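Local structure of putative fimbrium subunit Fim1C (Bacteroides uniformis, 4K4K) at residues Lys140-Asp145 with Gly205-Ala210; Thr103-Val108 with Gln170-Thr175; Thr163-Ser168 with Leu196-Leu201; Ala217-Val222 with Ala229-Val234. The protein probably forms part of the tip of a fimbrium, a filamentous cell-surface appendage that mediates adhesion and biofilm formation. One frame throughout, in Å; residues are numbered along the deposited sequence.

Contact 1 (Lys140-Asp145 with Gly205-Ala210); sequences KLVKLD and GIVLPA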
loop_
_atom_site.group_PDB
_atom_site.type_symbol
_atom_site.label_atom_id
_atom_site.label_comp_id
_atom_site.label_asym_id
_atom_site.label_seq_id
_atom_site.Cartn_x
_atom_site.Cartn_y
_atom_site.Cartn_z
ATOM N N LYS A 140 -3.662 0.667 3.096
ATOM C CA LYS A 140 -4.902 -0.116 3.307
ATOM C C LYS A 140 -4.658 -1.635 3.192
ATOM O O LYS A 140 -5.520 -2.430 3.603
ATOM C CB LYS A 140 -5.984 0.313 2.305
ATOM C CG LYS A 140 -6.391 1.789 2.477
ATOM C CD LYS A 140 -7.122 2.040 3.805
ATOM C CE LYS A 140 -7.259 3.535 4.044
ATOM N NZ LYS A 140 -8.012 3.810 5.293
ATOM N N LEU A 141 -3.463 -2.033 2.669
ATOM C CA LEU A 141 -3.124 -3.438 2.476
ATOM C C LEU A 141 -2.005 -3.852 3.439
ATOM O O LEU A 141 -1.818 -3.207 4.467
ATOM C CB LEU A 141 -2.809 -3.750 1.005
ATOM C CG LEU A 141 -3.882 -3.195 -0.012
ATOM C CD1 LEU A 141 -3.449 -3.491 -1.459
ATOM C CD2 LEU A 141 -5.281 -3.740 0.273
ATOM N N VAL A 142 -1.328 -4.964 3.150
ATOM C CA VAL A 142 -0.337 -5.549 4.065
ATOM C C VAL A 142 0.982 -5.762 3.330
ATOM O O VAL A 142 0.986 -6.276 2.217
ATOM C CB VAL A 142 -0.906 -6.884 4.614
ATOM C CG1 VAL A 142 0.139 -7.653 5.444
ATOM C CG2 VAL A 142 -2.192 -6.660 5.411
ATOM N N LYS A 143 2.097 -5.376 3.964
ATOM C CA LYS A 143 3.408 -5.537 3.365
ATOM C C LYS A 143 4.117 -6.750 3.960
ATOM O O LYS A 143 4.136 -6.924 5.182
ATOM C CB LYS A 143 4.254 -4.265 3.584
ATOM C CG LYS A 143 5.694 -4.305 3.017
ATOM C CD LYS A 143 5.705 -4.204 1.519
ATOM C CE LYS A 143 7.120 -4.211 0.973
ATOM N NZ LYS A 143 7.139 -3.872 -0.473
ATOM N N LEU A 144 4.711 -7.573 3.088
ATOM C CA LEU A 144 5.558 -8.700 3.517
ATOM C C LEU A 144 6.989 -8.350 3.154
ATOM O O LEU A 144 7.251 -7.981 2.008
ATOM C CB LEU A 144 5.142 -10.035 2.877
ATOM C CG LEU A 144 3.660 -10.446 3.013
ATOM C CD1 LEU A 144 3.417 -11.797 2.349
ATOM C CD2 LEU A 144 3.193 -10.449 4.482
ATOM N N ASP A 145 7.908 -8.447 4.129
ATOM C CA ASP A 145 9.314 -8.109 3.950
ATOM C C ASP A 145 10.104 -9.323 4.424
ATOM O O ASP A 145 10.091 -9.634 5.608
ATOM C CB ASP A 145 9.640 -6.826 4.746
ATOM C CG ASP A 145 11.035 -6.263 4.520
ATOM O OD1 ASP A 145 12.012 -7.042 4.580
ATOM O OD2 ASP A 145 11.162 -5.032 4.387
ATOM N N GLY A 205 6.371 -8.362 -0.852
ATOM C CA GLY A 205 5.050 -8.464 -1.448
ATOM C C GLY A 205 4.042 -7.579 -0.757
ATOM O O GLY A 205 4.270 -7.140 0.362
ATOM N N ILE A 206 2.931 -7.310 -1.434
ATOM C CA ILE A 206 1.792 -6.586 -0.892
ATOM C C ILE A 206 0.617 -7.533 -1.025
ATOM O O ILE A 206 0.329 -8.019 -2.125
ATOM C CB ILE A 206 1.547 -5.213 -1.568
ATOM C CG1 ILE A 206 2.715 -4.257 -1.231
ATOM C CG2 ILE A 206 0.177 -4.606 -1.106
ATOM C CD1 ILE A 206 2.719 -2.907 -1.976
ATOM N N VAL A 207 -0.003 -7.866 0.099
ATOM C CA VAL A 207 -1.097 -8.841 0.101
ATOM C C VAL A 207 -2.326 -8.233 0.775
ATOM O O VAL A 207 -2.234 -7.187 1.427
ATOM C CB VAL A 207 -0.672 -10.178 0.779
ATOM C CG1 VAL A 207 0.498 -10.836 0.020
ATOM C CG2 VAL A 207 -0.351 -9.975 2.267
ATOM N N LEU A 208 -3.456 -8.928 0.666
ATOM C CA LEU A 208 -4.675 -8.442 1.278
ATOM C C LEU A 208 -4.720 -8.753 2.766
ATOM O O LEU A 208 -4.251 -9.820 3.194
ATOM C CB LEU A 208 -5.895 -9.094 0.599
ATOM C CG LEU A 208 -6.093 -8.842 -0.893
ATOM C CD1 LEU A 208 -7.430 -9.402 -1.339
ATOM C CD2 LEU A 208 -6.017 -7.336 -1.227
ATOM N N PRO A 209 -5.405 -7.895 3.554
ATOM C CA PRO A 209 -5.632 -8.243 4.971
ATOM C C PRO A 209 -6.413 -9.552 5.071
ATOM O O PRO A 209 -7.202 -9.868 4.177
ATOM C CB PRO A 209 -6.459 -7.059 5.509
ATOM C CG PRO A 209 -6.223 -5.930 4.515
ATOM C CD PRO A 209 -6.050 -6.608 3.197
ATOM N N ALA A 210 -6.163 -10.330 6.115
ATOM C CA ALA A 210 -6.812 -11.619 6.344
ATOM C C ALA A 210 -6.987 -11.845 7.829
ATOM O O ALA A 210 -6.015 -11.750 8.597
ATOM C CB ALA A 210 -5.988 -12.761 5.739
#
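Gly205 O is gripped by Leu144 N at 2.8 Å in an almost straight bond (178° at the hydrogen), with Lys143 CA and CD of the same strand also close by. This is antiparallel beta pairing between strands 132-150 and 202-207, deep in a domain of the fimbrillin-like family. Leu144 with Gly205 and Val142 with Val207 are the hydrogen-bonded pairs, each closed by two backbone bonds; the shorter bond of the second runs from Val207 N to Val142 O at 2.8 Å. The Ile206 CA-H adds a contact to that oxygen, 3.2 Å from CA to Val142 O.

Branched residues suit the face carrying Val142, Leu144 and Val207, which meets Tyr249 and Ile167. Leu144 crosses Val207 at about a right angle, its CD1 lying 3.9 Å from Val207 CG1. On the face of Lys143 and Ile206, the lysine is anti to the backbone N at CG but bends at chi2 (73°), which turns CD back over the neighbouring strand, 3.5 Å from Gly205 O. Its amine goes on to a salt bridge with Glu204 and a hydrogen bond with Gln112. An alanine here would probably leave Glu204 without this positive mate, Gln112 OE1 without this donor and the flank of Ile206 CG1 less covered. Past the last hydrogen-bonded pair, Leu141 lies beside Leu208, both pointing the same way and packing on Val104. The rigid ring of Pro209 suits the place where the chain leaves the sheet: its CG rests 3.7 Å from Lys140 O.

Contact 2 (Thr103-Val108 with Gln170-Thr175); sequences TVDVSV and QQTAAT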
loop_
_atom_site.group_PDB
_atom_site.type_symbol
_atom_site.label_atom_id
_atom_site.label_comp_id
_atom_site.label_asym_id
_atom_site.label_seq_id
_atom_site.Cartn_x
_atom_site.Cartn_y
_atom_site.Cartn_z
ATOM N N THR A 103 -10.780 -0.460 -7.092
ATOM C CA THR A 103 -10.768 -1.932 -7.172
ATOM C C THR A 103 -9.318 -2.388 -7.052
ATOM O O THR A 103 -8.462 -1.918 -7.798
ATOM C CB THR A 103 -11.462 -2.433 -8.454
ATOM O OG1 THR A 103 -10.874 -1.776 -9.577
ATOM C CG2 THR A 103 -12.971 -2.156 -8.452
ATOM N N VAL A 104 -9.035 -3.222 -6.045
ATOM C CA VAL A 104 -7.710 -3.751 -5.743
ATOM C C VAL A 104 -7.517 -5.083 -6.446
ATOM O O VAL A 104 -8.376 -5.954 -6.315
ATOM C CB VAL A 104 -7.523 -3.955 -4.190
ATOM C CG1 VAL A 104 -6.186 -4.602 -3.854
ATOM C CG2 VAL A 104 -7.700 -2.654 -3.397
ATOM N N ASP A 105 -6.356 -5.286 -7.076
ATOM C CA ASP A 105 -5.946 -6.569 -7.642
ATOM C C ASP A 105 -4.458 -6.738 -7.301
ATOM O O ASP A 105 -3.651 -5.920 -7.720
ATOM C CB ASP A 105 -6.229 -6.671 -9.162
ATOM C CG ASP A 105 -5.855 -8.007 -9.798
ATOM O OD1 ASP A 105 -5.332 -8.902 -9.074
ATOM O OD2 ASP A 105 -6.049 -8.152 -11.020
ATOM N N VAL A 106 -4.127 -7.691 -6.418
ATOM C CA VAL A 106 -2.734 -7.888 -5.986
ATOM C C VAL A 106 -2.112 -9.110 -6.724
ATOM O O VAL A 106 -1.043 -9.561 -6.304
ATOM C CB VAL A 106 -2.559 -7.980 -4.436
ATOM C CG1 VAL A 106 -2.908 -6.643 -3.741
ATOM C CG2 VAL A 106 -3.360 -9.145 -3.842
ATOM N N SER A 107 -2.759 -9.620 -7.827
ATOM C CA SER A 107 -2.227 -10.746 -8.626
ATOM C C SER A 107 -0.899 -10.382 -9.268
ATOM O O SER A 107 -0.061 -11.260 -9.480
ATOM C CB SER A 107 -3.208 -11.159 -9.720
ATOM O OG SER A 107 -4.467 -11.550 -9.197
ATOM N N VAL A 108 -0.724 -9.088 -9.623
ATOM C CA VAL A 108 0.504 -8.589 -10.263
ATOM C C VAL A 108 1.217 -7.742 -9.216
ATOM O O VAL A 108 0.728 -6.672 -8.832
ATOM C CB VAL A 108 0.256 -7.829 -11.602
ATOM C CG1 VAL A 108 1.577 -7.292 -12.168
ATOM C CG2 VAL A 108 -0.432 -8.736 -12.627
ATOM N N GLN A 170 -4.024 -17.192 -1.435
ATOM C CA GLN A 170 -4.290 -15.770 -1.294
ATOM C C GLN A 170 -5.541 -15.350 -2.004
ATOM O O GLN A 170 -5.757 -15.743 -3.154
ATOM C CB GLN A 170 -3.131 -14.936 -1.879
ATOM C CG GLN A 170 -1.795 -15.130 -1.182
ATOM C CD GLN A 170 -1.836 -14.712 0.260
ATOM O OE1 GLN A 170 -1.749 -15.544 1.174
ATOM N NE2 GLN A 170 -2.029 -13.425 0.504
ATOM N N GLN A 171 -6.310 -14.471 -1.361
ATOM C CA GLN A 171 -7.399 -13.748 -2.010
ATOM C C GLN A 171 -6.684 -12.622 -2.751
ATOM O O GLN A 171 -5.682 -12.107 -2.229
ATOM C CB GLN A 171 -8.431 -13.223 -0.993
ATOM C CG GLN A 171 -9.303 -14.326 -0.388
ATOM C CD GLN A 171 -10.190 -15.038 -1.390
ATOM O OE1 GLN A 171 -10.586 -14.489 -2.427
ATOM N NE2 GLN A 171 -10.509 -16.289 -1.111
ATOM N N THR A 172 -7.120 -12.263 -3.964
ATOM C CA THR A 172 -6.380 -11.250 -4.718
ATOM C C THR A 172 -7.215 -10.012 -5.081
ATOM O O THR A 172 -6.634 -9.012 -5.528
ATOM C CB THR A 172 -5.800 -11.864 -6.005
ATOM O OG1 THR A 172 -6.879 -12.371 -6.805
ATOM C CG2 THR A 172 -4.741 -12.951 -5.728
ATOM N N ALA A 173 -8.540 -10.042 -4.844
ATOM C CA ALA A 173 -9.420 -8.907 -5.167
ATOM C C ALA A 173 -10.043 -8.250 -3.928
ATOM O O ALA A 173 -10.524 -8.934 -3.030
ATOM C CB ALA A 173 -10.536 -9.374 -6.099
ATOM N N ALA A 174 -10.062 -6.926 -3.910
ATOM C CA ALA A 174 -10.690 -6.171 -2.828
ATOM C C ALA A 174 -11.228 -4.846 -3.371
ATOM O O ALA A 174 -10.918 -4.474 -4.490
ATOM C CB ALA A 174 -9.700 -5.936 -1.674
ATOM N N THR A 175 -12.053 -4.153 -2.579
ATOM C CA THR A 175 -12.599 -2.848 -2.910
ATOM C C THR A 175 -12.345 -1.888 -1.777
ATOM O O THR A 175 -12.154 -2.297 -0.628
ATOM C CB THR A 175 -14.119 -2.902 -3.224
ATOM O OG1 THR A 175 -14.839 -3.292 -2.041
ATOM C CG2 THR A 175 -14.457 -3.858 -4.403
HETATM O O HOH W 1 -8.022 -10.925 -8.812
#
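Val104 N gives a 2.7 Å bond to Ala174 O, and Val104 O takes Ala174 N in return, within the antiparallel pairing of strands 101-105 and 164-177. Val104 CB stands 3.9 Å from Ala174 CB. The small methyl suits the place beside a branched valine, which also packs on Leu141 and Leu208.

Asp105 follows on the other, more exposed face, which it shares with Ala173; its CG is anti to the backbone N (chi1 -178°). Its OD1 accepts from Ser107 N, two residues on, at 2.9 Å: an Asx turn. The N-H comes from above the carboxylate plane, 38° out of it. A water 2.7 Å from Thr172 OG1 also reaches OD1, but weakly. Val106 N still bonds straight across, to Thr172 O at 3.0 Å, while Val106 CG2 lies 3.8 Å from Thr172 CA and the side chain packs on Ile194. Ser107 is modelled in two conformers, so the approach of its hydroxyl to Thr172 is doubtful.

The chemistry thus divides: Val104, Val106 and Ala174 are buried, while on the exposed side the Asp105 carboxylate accepts from the backbone two residues on, consistent with its holding the turn that ends the strand.

Contact 3 (Thr163-Ser168 with Leu196-Leu201); sequences TTVSIS and LHTDGL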
loop_
_atom_site.group_PDB
_atom_site.type_symbol
_atom_site.label_atom_id
_atom_site.label_comp_id
_atom_site.label_asym_id
_atom_site.label_seq_id
_atom_site.Cartn_x
_atom_site.Cartn_y
_atom_site.Cartn_z
ATOM N N THR A 163 17.083 -18.071 -5.090
ATOM C CA THR A 163 15.907 -18.572 -4.372
ATOM C C THR A 163 14.671 -17.738 -4.718
ATOM O O THR A 163 14.720 -16.507 -4.673
ATOM C CB THR A 163 16.154 -18.607 -2.840
ATOM O OG1 THR A 163 17.206 -19.523 -2.569
ATOM C CG2 THR A 163 14.909 -19.006 -2.042
ATOM N N THR A 164 13.559 -18.405 -5.054
ATOM C CA THR A 164 12.291 -17.713 -5.330
ATOM C C THR A 164 11.366 -17.925 -4.135
ATOM O O THR A 164 11.514 -18.903 -3.400
ATOM C CB THR A 164 11.651 -18.177 -6.640
ATOM O OG1 THR A 164 11.362 -19.570 -6.537
ATOM C CG2 THR A 164 12.513 -17.893 -7.852
ATOM N N VAL A 165 10.431 -16.998 -3.931
ATOM C CA VAL A 165 9.512 -17.038 -2.799
ATOM C C VAL A 165 8.101 -16.807 -3.300
ATOM O O VAL A 165 7.870 -15.858 -4.054
ATOM C CB VAL A 165 9.891 -15.975 -1.704
ATOM C CG1 VAL A 165 9.048 -16.142 -0.428
ATOM C CG2 VAL A 165 11.377 -16.017 -1.370
ATOM N N SER A 166 7.155 -17.614 -2.826
ATOM C CA SER A 166 5.740 -17.404 -3.123
ATOM C C SER A 166 4.921 -17.653 -1.859
ATOM O O SER A 166 5.417 -18.278 -0.918
ATOM C CB SER A 166 5.289 -18.297 -4.278
ATOM O OG SER A 166 5.286 -19.657 -3.879
ATOM N N ILE A 167 3.694 -17.133 -1.816
ATOM C CA ILE A 167 2.775 -17.340 -0.691
ATOM C C ILE A 167 1.497 -17.952 -1.259
ATOM O O ILE A 167 1.012 -17.512 -2.306
ATOM C CB ILE A 167 2.531 -16.053 0.151
ATOM C CG1 ILE A 167 1.704 -16.359 1.426
ATOM C CG2 ILE A 167 1.951 -14.878 -0.680
ATOM C CD1 ILE A 167 1.563 -15.155 2.452
ATOM N N SER A 168 0.976 -18.984 -0.589
ATOM C CA SER A 168 -0.186 -19.731 -1.050
ATOM C C SER A 168 -1.513 -19.210 -0.504
ATOM O O SER A 168 -1.560 -18.462 0.473
ATOM C CB SER A 168 -0.043 -21.204 -0.654
ATOM O OG SER A 168 -0.185 -21.338 0.754
ATOM N N LEU A 196 6.282 -13.652 -4.880
ATOM C CA LEU A 196 6.830 -12.423 -4.301
ATOM C C LEU A 196 8.008 -11.947 -5.152
ATOM O O LEU A 196 8.644 -12.770 -5.809
ATOM C CB LEU A 196 7.263 -12.662 -2.841
ATOM C CG LEU A 196 6.143 -12.581 -1.805
ATOM C CD1 LEU A 196 5.489 -13.926 -1.581
ATOM C CD2 LEU A 196 6.672 -12.073 -0.488
ATOM N N HIS A 197 8.290 -10.638 -5.164
ATOM C CA HIS A 197 9.388 -10.020 -5.910
ATOM C C HIS A 197 10.708 -10.238 -5.123
ATOM O O HIS A 197 10.774 -9.796 -3.981
ATOM C CB HIS A 197 9.020 -8.518 -6.102
ATOM C CG HIS A 197 10.132 -7.571 -6.451
ATOM N ND1 HIS A 197 10.400 -6.462 -5.662
ATOM C CD2 HIS A 197 10.934 -7.534 -7.539
ATOM C CE1 HIS A 197 11.396 -5.827 -6.260
ATOM N NE2 HIS A 197 11.747 -6.428 -7.396
ATOM N N THR A 198 11.727 -10.863 -5.728
ATOM C CA THR A 198 13.025 -11.075 -5.085
ATOM C C THR A 198 14.122 -10.212 -5.683
ATOM O O THR A 198 14.170 -10.012 -6.899
ATOM C CB THR A 198 13.486 -12.538 -5.148
ATOM O OG1 THR A 198 13.476 -12.980 -6.506
ATOM C CG2 THR A 198 12.675 -13.460 -4.275
ATOM N N ASP A 199 15.043 -9.766 -4.821
ATOM C CA ASP A 199 16.214 -8.976 -5.164
ATOM C C ASP A 199 17.314 -9.494 -4.282
ATOM O O ASP A 199 17.452 -9.070 -3.129
ATOM C CB ASP A 199 15.943 -7.471 -4.968
ATOM C CG ASP A 199 17.053 -6.528 -5.425
ATOM O OD1 ASP A 199 18.073 -7.016 -5.967
ATOM O OD2 ASP A 199 16.888 -5.299 -5.263
ATOM N N GLY A 200 18.028 -10.484 -4.800
ATOM C CA GLY A 200 19.065 -11.185 -4.062
ATOM C C GLY A 200 18.400 -12.031 -2.997
ATOM O O GLY A 200 17.430 -12.741 -3.283
ATOM N N LEU A 201 18.837 -11.881 -1.747
ATOM C CA LEU A 201 18.243 -12.674 -0.679
ATOM C C LEU A 201 17.131 -11.912 0.073
ATOM O O LEU A 201 16.801 -12.244 1.209
ATOM C CB LEU A 201 19.328 -13.203 0.259
ATOM C CG LEU A 201 20.331 -14.183 -0.407
ATOM C CD1 LEU A 201 21.373 -14.642 0.570
ATOM C CD2 LEU A 201 19.617 -15.387 -1.072
HETATM O O HOH W 2 16.759 -14.737 -5.023
HETATM O O HOH W 3 10.361 -14.879 -5.764
#
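Thr198 and Val165 are brought together by their first torsions: each holds CG2 anti to its own carbonyl carbon, and the two methyls come within 4.1 Å. In Thr198 this leaves OG1 between the backbone N and the carbonyl carbon (chi1 54°), while CG2 also lies 3.7 Å from Thr163 O. A threonine suits this partly exposed place because its methyl can lean on the apolar valine while it keeps a hydroxyl. In one of the two conformers of Leu196, chi2 of 90° sets CD1 3.8 Å from Ile167 CG2, the side chains crossing at a slant. Because the residue takes up a second conformer as well, this detail is doubtful.

The backbone contact is a direct bond at one point: Leu196 N gives a 2.8 Å bond to Val165 O. The return bond is replaced by a water, which accepts from Val165 N at 2.8 Å and donates to Leu196 O at 2.7 Å. Farther on, a second water donates to both Thr163 O and Gly200 O, joining two acceptors that could not bond to each other. Val165 and Ile167 are buried, as their apolar chains require, with Phe220 and Ile148 on Val165 and Leu144 on Ile167.

Strand 164-177 sits between two partners here: Thr164, Ser166 and Ser168 bond to strand 217-222, whereas Val165 and Ile167 turn their backbone to strand 192-199. The arrangement is that of an antiparallel beta pair splaying apart at one end, where water takes over the bonding, within a fimbrillin-like domain of the transthyretin clan.

Contact 4 (Ala217-Val222 with Ala229-Val234); sequences ALTFTV and AFHWDV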
loop_
_atom_site.group_PDB
_atom_site.type_symbol
_atom_site.label_atom_id
_atom_site.label_comp_id
_atom_site.label_asym_id
_atom_site.label_seq_id
_atom_site.Cartn_x
_atom_site.Cartn_y
_atom_site.Cartn_z
ATOM N N ALA A 217 1.058 -20.687 3.235
ATOM C CA ALA A 217 2.433 -21.114 3.386
ATOM C C ALA A 217 3.353 -20.334 2.471
ATOM O O ALA A 217 2.962 -19.958 1.363
ATOM C CB ALA A 217 2.559 -22.614 3.096
ATOM N N LEU A 218 4.573 -20.084 2.936
ATOM C CA LEU A 218 5.638 -19.526 2.114
ATOM C C LEU A 218 6.387 -20.691 1.485
ATOM O O LEU A 218 6.731 -21.643 2.199
ATOM C CB LEU A 218 6.627 -18.657 2.920
ATOM C CG LEU A 218 6.131 -17.378 3.554
ATOM C CD1 LEU A 218 7.279 -16.660 4.238
ATOM C CD2 LEU A 218 5.484 -16.436 2.515
ATOM N N THR A 219 6.645 -20.636 0.169
ATOM C CA THR A 219 7.426 -21.679 -0.509
ATOM C C THR A 219 8.734 -21.058 -0.965
ATOM O O THR A 219 8.729 -20.033 -1.648
ATOM C CB THR A 219 6.649 -22.357 -1.663
ATOM O OG1 THR A 219 5.493 -22.986 -1.107
ATOM C CG2 THR A 219 7.488 -23.424 -2.414
ATOM N N PHE A 220 9.856 -21.685 -0.590
ATOM C CA PHE A 220 11.185 -21.254 -0.995
ATOM C C PHE A 220 11.756 -22.298 -1.926
ATOM O O PHE A 220 11.989 -23.418 -1.474
ATOM C CB PHE A 220 12.111 -21.080 0.235
ATOM C CG PHE A 220 11.556 -20.123 1.253
ATOM C CD1 PHE A 220 10.727 -20.574 2.279
ATOM C CD2 PHE A 220 11.818 -18.762 1.163
ATOM C CE1 PHE A 220 10.172 -19.677 3.196
ATOM C CE2 PHE A 220 11.257 -17.867 2.071
ATOM C CZ PHE A 220 10.431 -18.333 3.073
ATOM N N THR A 221 11.961 -21.958 -3.211
ATOM C CA THR A 221 12.539 -22.884 -4.196
ATOM C C THR A 221 14.008 -22.513 -4.336
ATOM O O THR A 221 14.304 -21.402 -4.783
ATOM C CB THR A 221 11.758 -22.811 -5.520
ATOM O OG1 THR A 221 10.355 -22.848 -5.244
ATOM C CG2 THR A 221 12.141 -23.927 -6.497
ATOM N N VAL A 222 14.909 -23.406 -3.925
ATOM C CA VAL A 222 16.339 -23.171 -3.941
ATOM C C VAL A 222 16.980 -23.891 -5.139
ATOM O O VAL A 222 17.086 -25.116 -5.123
ATOM C CB VAL A 222 16.971 -23.605 -2.593
ATOM C CG1 VAL A 222 18.444 -23.234 -2.538
ATOM C CG2 VAL A 222 16.216 -22.991 -1.403
ATOM N N ALA A 229 12.151 -27.450 -2.946
ATOM C CA ALA A 229 11.215 -26.501 -2.364
ATOM C C ALA A 229 10.967 -26.788 -0.889
ATOM O O ALA A 229 10.663 -27.920 -0.513
ATOM C CB ALA A 229 9.900 -26.513 -3.128
ATOM N N PHE A 230 11.134 -25.748 -0.060
ATOM C CA PHE A 230 10.867 -25.733 1.381
ATOM C C PHE A 230 9.571 -24.985 1.600
ATOM O O PHE A 230 9.361 -23.965 0.937
ATOM C CB PHE A 230 11.995 -25.030 2.139
ATOM C CG PHE A 230 13.350 -25.675 2.059
ATOM C CD1 PHE A 230 13.738 -26.619 2.990
ATOM C CD2 PHE A 230 14.259 -25.294 1.083
ATOM C CE1 PHE A 230 14.991 -27.216 2.916
ATOM C CE2 PHE A 230 15.519 -25.885 1.016
ATOM C CZ PHE A 230 15.878 -26.835 1.940
ATOM N N HIS A 231 8.704 -25.487 2.496
ATOM C CA HIS A 231 7.410 -24.874 2.813
ATOM C C HIS A 231 7.357 -24.513 4.279
ATOM O O HIS A 231 7.837 -25.278 5.121
ATOM C CB HIS A 231 6.246 -25.809 2.441
ATOM C CG HIS A 231 6.370 -26.397 1.063
ATOM N ND1 HIS A 231 5.893 -25.729 -0.053
ATOM C CD2 HIS A 231 6.959 -27.551 0.661
ATOM C CE1 HIS A 231 6.182 -26.504 -1.089
ATOM N NE2 HIS A 231 6.835 -27.604 -0.713
ATOM N N TRP A 232 6.795 -23.340 4.599
ATOM C CA TRP A 232 6.684 -22.900 5.984
ATOM C C TRP A 232 5.307 -22.288 6.207
ATOM O O TRP A 232 4.877 -21.449 5.412
ATOM C CB TRP A 232 7.813 -21.921 6.338
ATOM C CG TRP A 232 7.667 -21.309 7.707
ATOM C CD1 TRP A 232 7.990 -21.875 8.908
ATOM C CD2 TRP A 232 7.107 -20.026 8.002
ATOM N NE1 TRP A 232 7.671 -21.017 9.937
ATOM C CE2 TRP A 232 7.119 -19.875 9.408
ATOM C CE3 TRP A 232 6.585 -18.982 7.211
ATOM C CZ2 TRP A 232 6.660 -18.710 10.037
ATOM C CZ3 TRP A 232 6.143 -17.827 7.835
ATOM C CH2 TRP A 232 6.185 -17.695 9.227
ATOM N N ASP A 233 4.606 -22.730 7.268
ATOM C CA ASP A 233 3.256 -22.245 7.557
ATOM C C ASP A 233 3.281 -20.865 8.213
ATOM O O ASP A 233 3.809 -20.690 9.321
ATOM C CB ASP A 233 2.460 -23.256 8.414
ATOM C CG ASP A 233 1.617 -24.228 7.585
ATOM O OD1 ASP A 233 1.018 -23.787 6.561
ATOM O OD2 ASP A 233 1.518 -25.414 7.979
ATOM N N VAL A 234 2.700 -19.875 7.510
ATOM C CA VAL A 234 2.633 -18.477 7.968
ATOM C C VAL A 234 1.984 -18.387 9.358
ATOM O O VAL A 234 2.475 -17.634 10.198
ATOM C CB VAL A 234 1.921 -17.563 6.932
ATOM C CG1 VAL A 234 1.739 -16.132 7.459
ATOM C CG2 VAL A 234 2.691 -17.559 5.613
#
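Thr219 and His231 lie side by side on one face of a beta hairpin, pointing the same way. His231 ND1 donates to Thr219 OG1 at 3.0 Å; the oxygen sits at the edge of the imidazole, tilted 21° from its plane. Thr219 CG2 meets the same ring, 3.6 Å from His231 CE1, so the threonine offers it both an acceptor and a methyl. A valine in place of Thr219 would probably leave His231 ND1 without this acceptor and the imidazole freer to turn.

On the other face, Leu218 runs alongside Trp232, its CD1 3.8 Å from CE3 of the indole. Just past the strand end, Val234 crosses Leu218 at about a right angle, CG2 to CG 4.0 Å. Toward the other end, Val222 comes slantwise to the edge of the Phe230 ring, CG2 lying 3.8 Å from CE2. Phe220 and Phe230, like Leu218 and Trp232, form a hydrogen-bonded pair tied by two backbone bonds. Trp232 reaches Tyr251 and Phe230 reaches Ile255, which suits large apolar residues here.

The hairpin is thus two-sided: a largely buried aromatic and aliphatic face packs against other strands, while the threonine-histidine face bonds within itself where His231 is exposed.

Contact 1 is the deepest, its touching residues mostly buried, whereas contacts 2, 3 and 4 each combine an apolar inner side with a more open one. Contacts 2 and 3 share strand 164-177, used near opposite ends; contact 4 adjoins contact 3, since strand 217-222 bonds to the flank of 164-177 turned away from 192-199. Contact 1 meets contact 2 through Leu208 on Gln171, and contact 3 through Leu144 on Ile167. Chemistry follows place. Backbone pairing dominates contacts 1, 2 and 4; in contact 3 water replaces part of it, in contact 2 a water links side chains, one of them weakly, and the side-chain hydrogen bond between segments belongs to contact 4, on its exposed face.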